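Local coordinates for acetoin utilization protein AcuB, putative (Vibrio cholerae, PDB 2O16) that is of unknown function but, as a tandem CBS-domain protein named for acetoin utilization, may bind a regulatory adenosyl ligand as many relatives do, at residues Val42-Leu48 with Val115-Leu120; Thr89-Pro93 with Leu112-Ala116. All coordinates share one frame; numbering follows the deposited sequence.

Contact 1 (Val42-Leu48 with Val115-Leu120)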
loop_
_atom_site.group_PDB
_atom_site.type_symbol
_atom_site.label_atom_id
_atom_site.label_comp_id
_atom_site.label_asym_id
_atom_site.label_seq_id
_atom_site.Cartn_x
_atom_site.Cartn_y
_atom_site.Cartn_z
ATOM N N VAL A 42 -10.611 -3.861 -0.445
ATOM C CA VAL A 42 -10.740 -5.198 -1.044
ATOM C C VAL A 42 -12.186 -5.652 -1.031
ATOM O O VAL A 42 -13.002 -5.077 -0.303
ATOM C CB VAL A 42 -9.884 -6.251 -0.291
ATOM C CG1 VAL A 42 -8.380 -5.930 -0.425
ATOM C CG2 VAL A 42 -10.314 -6.330 1.212
ATOM N N ASP A 43 -12.512 -6.670 -1.833
ATOM C CA ASP A 43 -13.852 -7.285 -1.748
ATOM C C ASP A 43 -13.814 -8.424 -0.720
ATOM O O ASP A 43 -12.798 -8.644 -0.080
ATOM C CB ASP A 43 -14.356 -7.729 -3.149
ATOM C CG ASP A 43 -13.646 -8.973 -3.695
ATOM O OD1 ASP A 43 -12.823 -9.624 -3.001
ATOM O OD2 ASP A 43 -13.920 -9.318 -4.874
ATOM N N ALA A 44 -14.912 -9.169 -0.591
ATOM C CA ALA A 44 -15.020 -10.240 0.391
ATOM C C ALA A 44 -13.998 -11.348 0.212
ATOM O O ALA A 44 -13.664 -12.024 1.186
ATOM C CB ALA A 44 -16.456 -10.824 0.407
ATOM N N ASN A 45 -13.496 -11.525 -1.019
ATOM C CA ASN A 45 -12.482 -12.537 -1.302
ATOM C C ASN A 45 -11.066 -11.998 -1.364
ATOM O O ASN A 45 -10.182 -12.630 -1.970
ATOM C CB ASN A 45 -12.805 -13.250 -2.600
ATOM C CG ASN A 45 -14.057 -14.100 -2.483
ATOM O OD1 ASN A 45 -14.242 -14.811 -1.491
ATOM N ND2 ASN A 45 -14.918 -14.016 -3.477
ATOM N N LYS A 46 -10.877 -10.824 -0.761
ATOM C CA LYS A 46 -9.574 -10.187 -0.635
ATOM C C LYS A 46 -9.015 -9.704 -1.962
ATOM O O LYS A 46 -7.818 -9.437 -2.053
ATOM C CB LYS A 46 -8.558 -11.118 0.062
ATOM C CG LYS A 46 -8.883 -11.425 1.516
ATOM C CD LYS A 46 -7.784 -12.319 2.116
ATOM C CE LYS A 46 -8.061 -12.706 3.572
ATOM N NZ LYS A 46 -6.949 -13.597 4.116
ATOM N N LYS A 47 -9.869 -9.553 -2.972
ATOM C CA LYS A 47 -9.419 -9.054 -4.282
ATOM C C LYS A 47 -9.295 -7.536 -4.219
ATOM O O LYS A 47 -10.132 -6.833 -3.631
ATOM C CB LYS A 47 -10.324 -9.494 -5.422
ATOM C CG LYS A 47 -10.407 -11.042 -5.533
ATOM C CD LYS A 47 -11.199 -11.510 -6.732
ATOM C CE LYS A 47 -11.692 -12.954 -6.533
ATOM N NZ LYS A 47 -10.642 -13.816 -5.913
ATOM N N LEU A 48 -8.220 -7.036 -4.810
ATOM C CA LEU A 48 -7.874 -5.643 -4.652
ATOM C C LEU A 48 -8.812 -4.816 -5.498
ATOM O O LEU A 48 -8.959 -5.071 -6.699
ATOM C CB LEU A 48 -6.424 -5.407 -5.081
ATOM C CG LEU A 48 -5.984 -3.942 -5.126
ATOM C CD1 LEU A 48 -5.959 -3.451 -3.662
ATOM C CD2 LEU A 48 -4.598 -3.813 -5.806
ATOM N N VAL A 115 -0.259 -8.412 -5.663
ATOM C CA VAL A 115 -1.440 -9.231 -5.932
ATOM C C VAL A 115 -1.034 -10.525 -6.659
ATOM O O VAL A 115 -0.147 -10.506 -7.507
ATOM C CB VAL A 115 -2.489 -8.467 -6.780
ATOM C CG1 VAL A 115 -3.098 -7.255 -5.974
ATOM C CG2 VAL A 115 -1.885 -7.979 -8.065
ATOM N N ALA A 116 -1.680 -11.629 -6.288
ATOM C CA ALA A 116 -1.510 -12.909 -6.966
ATOM C C ALA A 116 -2.927 -13.387 -7.279
ATOM O O ALA A 116 -3.749 -13.550 -6.363
ATOM C CB ALA A 116 -0.789 -13.884 -6.086
ATOM N N LYS A 117 -3.222 -13.533 -8.564
ATOM C CA LYS A 117 -4.563 -13.984 -9.020
ATOM C C LYS A 117 -5.694 -13.086 -8.515
ATOM O O LYS A 117 -6.721 -13.574 -8.013
ATOM C CB LYS A 117 -4.806 -15.432 -8.569
ATOM C CG LYS A 117 -3.836 -16.438 -9.202
ATOM C CD LYS A 117 -4.175 -17.850 -8.724
ATOM C CE LYS A 117 -3.221 -18.914 -9.274
ATOM N NZ LYS A 117 -3.458 -20.251 -8.618
ATOM N N ASP A 118 -5.495 -11.779 -8.659
ATOM C CA ASP A 118 -6.391 -10.745 -8.115
ATOM C C ASP A 118 -6.390 -10.574 -6.596
ATOM O O ASP A 118 -6.742 -9.466 -6.129
ATOM C CB ASP A 118 -7.842 -10.920 -8.583
ATOM C CG ASP A 118 -8.057 -10.554 -10.037
ATOM O OD1 ASP A 118 -7.193 -9.895 -10.677
ATOM O OD2 ASP A 118 -9.157 -10.922 -10.524
ATOM N N VAL A 119 -6.015 -11.624 -5.842
ATOM C CA VAL A 119 -5.969 -11.557 -4.352
ATOM C C VAL A 119 -4.808 -10.702 -3.859
ATOM O O VAL A 119 -3.666 -10.874 -4.308
ATOM C CB VAL A 119 -5.813 -12.944 -3.671
ATOM C CG1 VAL A 119 -5.789 -12.799 -2.118
ATOM C CG2 VAL A 119 -6.930 -13.898 -4.104
ATOM N N LEU A 120 -5.105 -9.796 -2.934
ATOM C CA LEU A 120 -4.065 -8.989 -2.303
ATOM C C LEU A 120 -3.253 -9.862 -1.352
ATOM O O LEU A 120 -3.821 -10.397 -0.391
ATOM C CB LEU A 120 -4.706 -7.853 -1.518
ATOM C CG LEU A 120 -3.696 -6.935 -0.834
ATOM C CD1 LEU A 120 -3.017 -6.007 -1.854
ATOM C CD2 LEU A 120 -4.436 -6.164 0.202
HETATM O O HOH W 1 -8.001 -7.463 -7.904
#
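K47 and V119 face each other where the hairpin loops of the two CBS motifs meet in a paired CBS (Bateman) module. One loop links strands 38-42 and 48-53. The other links strands 112-116 and 119-124 through a type I' turn from A116 to V119. K47 and V119 form a single antiparallel bridge, as a non-hydrogen-bonded pair. L120 N gives a nearly straight bond to K46 O (2.9 Å, 176° at the hydrogen). L48 N gives the other bond, to D118 O (3.1 Å). D118 O also takes a CA-H...O contact from K47 CA at 3.3 Å and a bond from a water. The same water donates to L48 O, so it links the two loops, bridging L48 O and D118 O.

Apolar side chains pack beside the backbone bonds. CG of L48 is anti to its backbone N (chi1 173°), which sends CD2 against CG1 of V115 at 3.8 Å. The two side chains cross at about a right angle. CD2 of L120 meets CG1 of V42 at 4.0 Å. On the solvent side, the aliphatic part of K47 lies over CB of D118. The charged ends of these two residues do not touch.

A second shell sets the shape of the 42-48 loop. D43 to K46 is a type I turn, and D43 begins an Asx turn. D43 OD1 accepts from N45 N at 2.8 Å and from K47 N at 3.0 Å, the two donors reaching it from opposite faces of the carboxylate plane.

Contact 2 (Thr89-Pro93 with Leu112-Ala116)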
loop_
_atom_site.group_PDB
_atom_site.type_symbol
_atom_site.label_atom_id
_atom_site.label_comp_id
_atom_site.label_asym_id
_atom_site.label_seq_id
_atom_site.Cartn_x
_atom_site.Cartn_y
_atom_site.Cartn_z
ATOM N N THR A 89 -2.414 0.707 -9.299
ATOM C CA THR A 89 -1.117 0.154 -9.695
ATOM C C THR A 89 -0.796 -0.976 -8.729
ATOM O O THR A 89 -0.966 -0.805 -7.513
ATOM C CB THR A 89 -0.016 1.234 -9.663
ATOM O OG1 THR A 89 -0.417 2.329 -10.498
ATOM C CG2 THR A 89 1.356 0.685 -10.202
ATOM N N SER A 90 -0.374 -2.117 -9.258
ATOM C CA SER A 90 -0.018 -3.278 -8.425
ATOM C C SER A 90 1.153 -4.025 -9.077
ATOM O O SER A 90 1.604 -3.675 -10.217
ATOM C CB SER A 90 -1.225 -4.224 -8.249
ATOM O OG SER A 90 -1.594 -4.756 -9.511
ATOM N N VAL A 91 1.655 -5.035 -8.359
ATOM C CA VAL A 91 2.762 -5.861 -8.853
ATOM C C VAL A 91 2.543 -7.305 -8.400
ATOM O O VAL A 91 1.841 -7.541 -7.409
ATOM C CB VAL A 91 4.125 -5.311 -8.326
ATOM C CG1 VAL A 91 4.281 -5.530 -6.778
ATOM C CG2 VAL A 91 5.342 -5.928 -9.068
ATOM N N ALA A 92 3.147 -8.266 -9.100
ATOM C CA ALA A 92 3.124 -9.682 -8.666
ATOM C C ALA A 92 4.193 -9.983 -7.613
ATOM O O ALA A 92 5.254 -9.341 -7.602
ATOM C CB ALA A 92 3.288 -10.624 -9.885
ATOM N N PRO A 93 3.920 -10.939 -6.693
ATOM C CA PRO A 93 4.886 -11.242 -5.629
ATOM C C PRO A 93 6.246 -11.763 -6.092
ATOM O O PRO A 93 7.207 -11.591 -5.377
ATOM C CB PRO A 93 4.181 -12.329 -4.813
ATOM C CG PRO A 93 3.224 -12.936 -5.761
ATOM C CD PRO A 93 2.717 -11.775 -6.562
ATOM N N LEU A 112 2.888 0.152 -3.235
ATOM C CA LEU A 112 2.564 -0.755 -4.320
ATOM C C LEU A 112 1.946 -2.037 -3.737
ATOM O O LEU A 112 2.650 -2.849 -3.130
ATOM C CB LEU A 112 3.840 -1.013 -5.146
ATOM C CG LEU A 112 3.858 -1.821 -6.446
ATOM C CD1 LEU A 112 2.939 -1.164 -7.512
ATOM C CD2 LEU A 112 5.323 -1.936 -6.948
ATOM N N PRO A 113 0.612 -2.208 -3.892
ATOM C CA PRO A 113 -0.041 -3.471 -3.524
ATOM C C PRO A 113 0.528 -4.621 -4.340
ATOM O O PRO A 113 0.866 -4.432 -5.497
ATOM C CB PRO A 113 -1.510 -3.254 -3.913
ATOM C CG PRO A 113 -1.666 -1.741 -4.036
ATOM C CD PRO A 113 -0.332 -1.209 -4.429
ATOM N N VAL A 114 0.639 -5.791 -3.716
ATOM C CA VAL A 114 1.182 -6.993 -4.329
ATOM C C VAL A 114 0.001 -7.958 -4.443
ATOM O O VAL A 114 -0.700 -8.242 -3.457
ATOM C CB VAL A 114 2.304 -7.618 -3.432
ATOM C CG1 VAL A 114 2.913 -8.900 -4.051
ATOM C CG2 VAL A 114 3.386 -6.578 -3.139
ATOM N N VAL A 115 -0.259 -8.412 -5.663
ATOM C CA VAL A 115 -1.440 -9.231 -5.932
ATOM C C VAL A 115 -1.034 -10.525 -6.659
ATOM O O VAL A 115 -0.147 -10.506 -7.507
ATOM C CB VAL A 115 -2.489 -8.467 -6.780
ATOM C CG1 VAL A 115 -3.098 -7.255 -5.974
ATOM C CG2 VAL A 115 -1.885 -7.979 -8.065
ATOM N N ALA A 116 -1.680 -11.629 -6.288
ATOM C CA ALA A 116 -1.510 -12.909 -6.966
ATOM C C ALA A 116 -2.927 -13.387 -7.279
ATOM O O ALA A 116 -3.749 -13.550 -6.363
ATOM C CB ALA A 116 -0.789 -13.884 -6.086
#
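V91 docks against V114 and so places 89-93 alongside strand 112-116. Their end-to-end directions diverge by 54°, and they pair at one point, V91 with V114. The order, with helix 97-106 between the two, fits the beta-alpha-beta start of the CBS fold, though 89-93 makes only a single bridge here. That bridge is parallel: V91 N bonds to P113 O at 3.0 Å, and V115 N bonds to V91 O at 2.9 Å.

The side chains fit as bumps and notches. L112 splits its two methyl groups between neighbours. CD1 of L112 presses on CG2 of T89 at 3.6 Å. CD2 rests on CB and CG1 of V91, with the two side chains at about a right angle. CG1 of V91 stands between its own backbone N and carbonyl carbon (chi1 69°), and from there it reaches both L112 and CG2 of V114. S100 and M104 of helix 97-106 adjoin this patch, touching V91 and L112 respectively.

At the other end, CG1 of V114 pushes against the ring of P93 and lies 3.4 Å from P93 CA. The same ring meets CB of A116 through CG and CD. On the other face of the strand, CG2 of V115 sits beside OG of S90 at 3.5 Å. The ring of P113 lies next to the T89 carbonyl, its CD 3.2 Å from T89 O.

Overall arrangement
Both contacts use strand 112-116, and they share V115 and A116. Contact 1 is a surface meeting of two hairpin loops, one from each CBS motif, and brings the two halves of the chain together. Contact 2 is partly buried and stays inside the second motif. Each rests on two backbone bonds around one bridge, antiparallel in contact 1 and parallel in contact 2. Contact 1 adds water, an Asx turn and lysine and aspartate side chains; contact 2 is mostly apolar. Their centres are 10 Å apart. P113 joins them, its CB packing on L48 CD2 (3.7 Å) and L120 CD1 (3.8 Å).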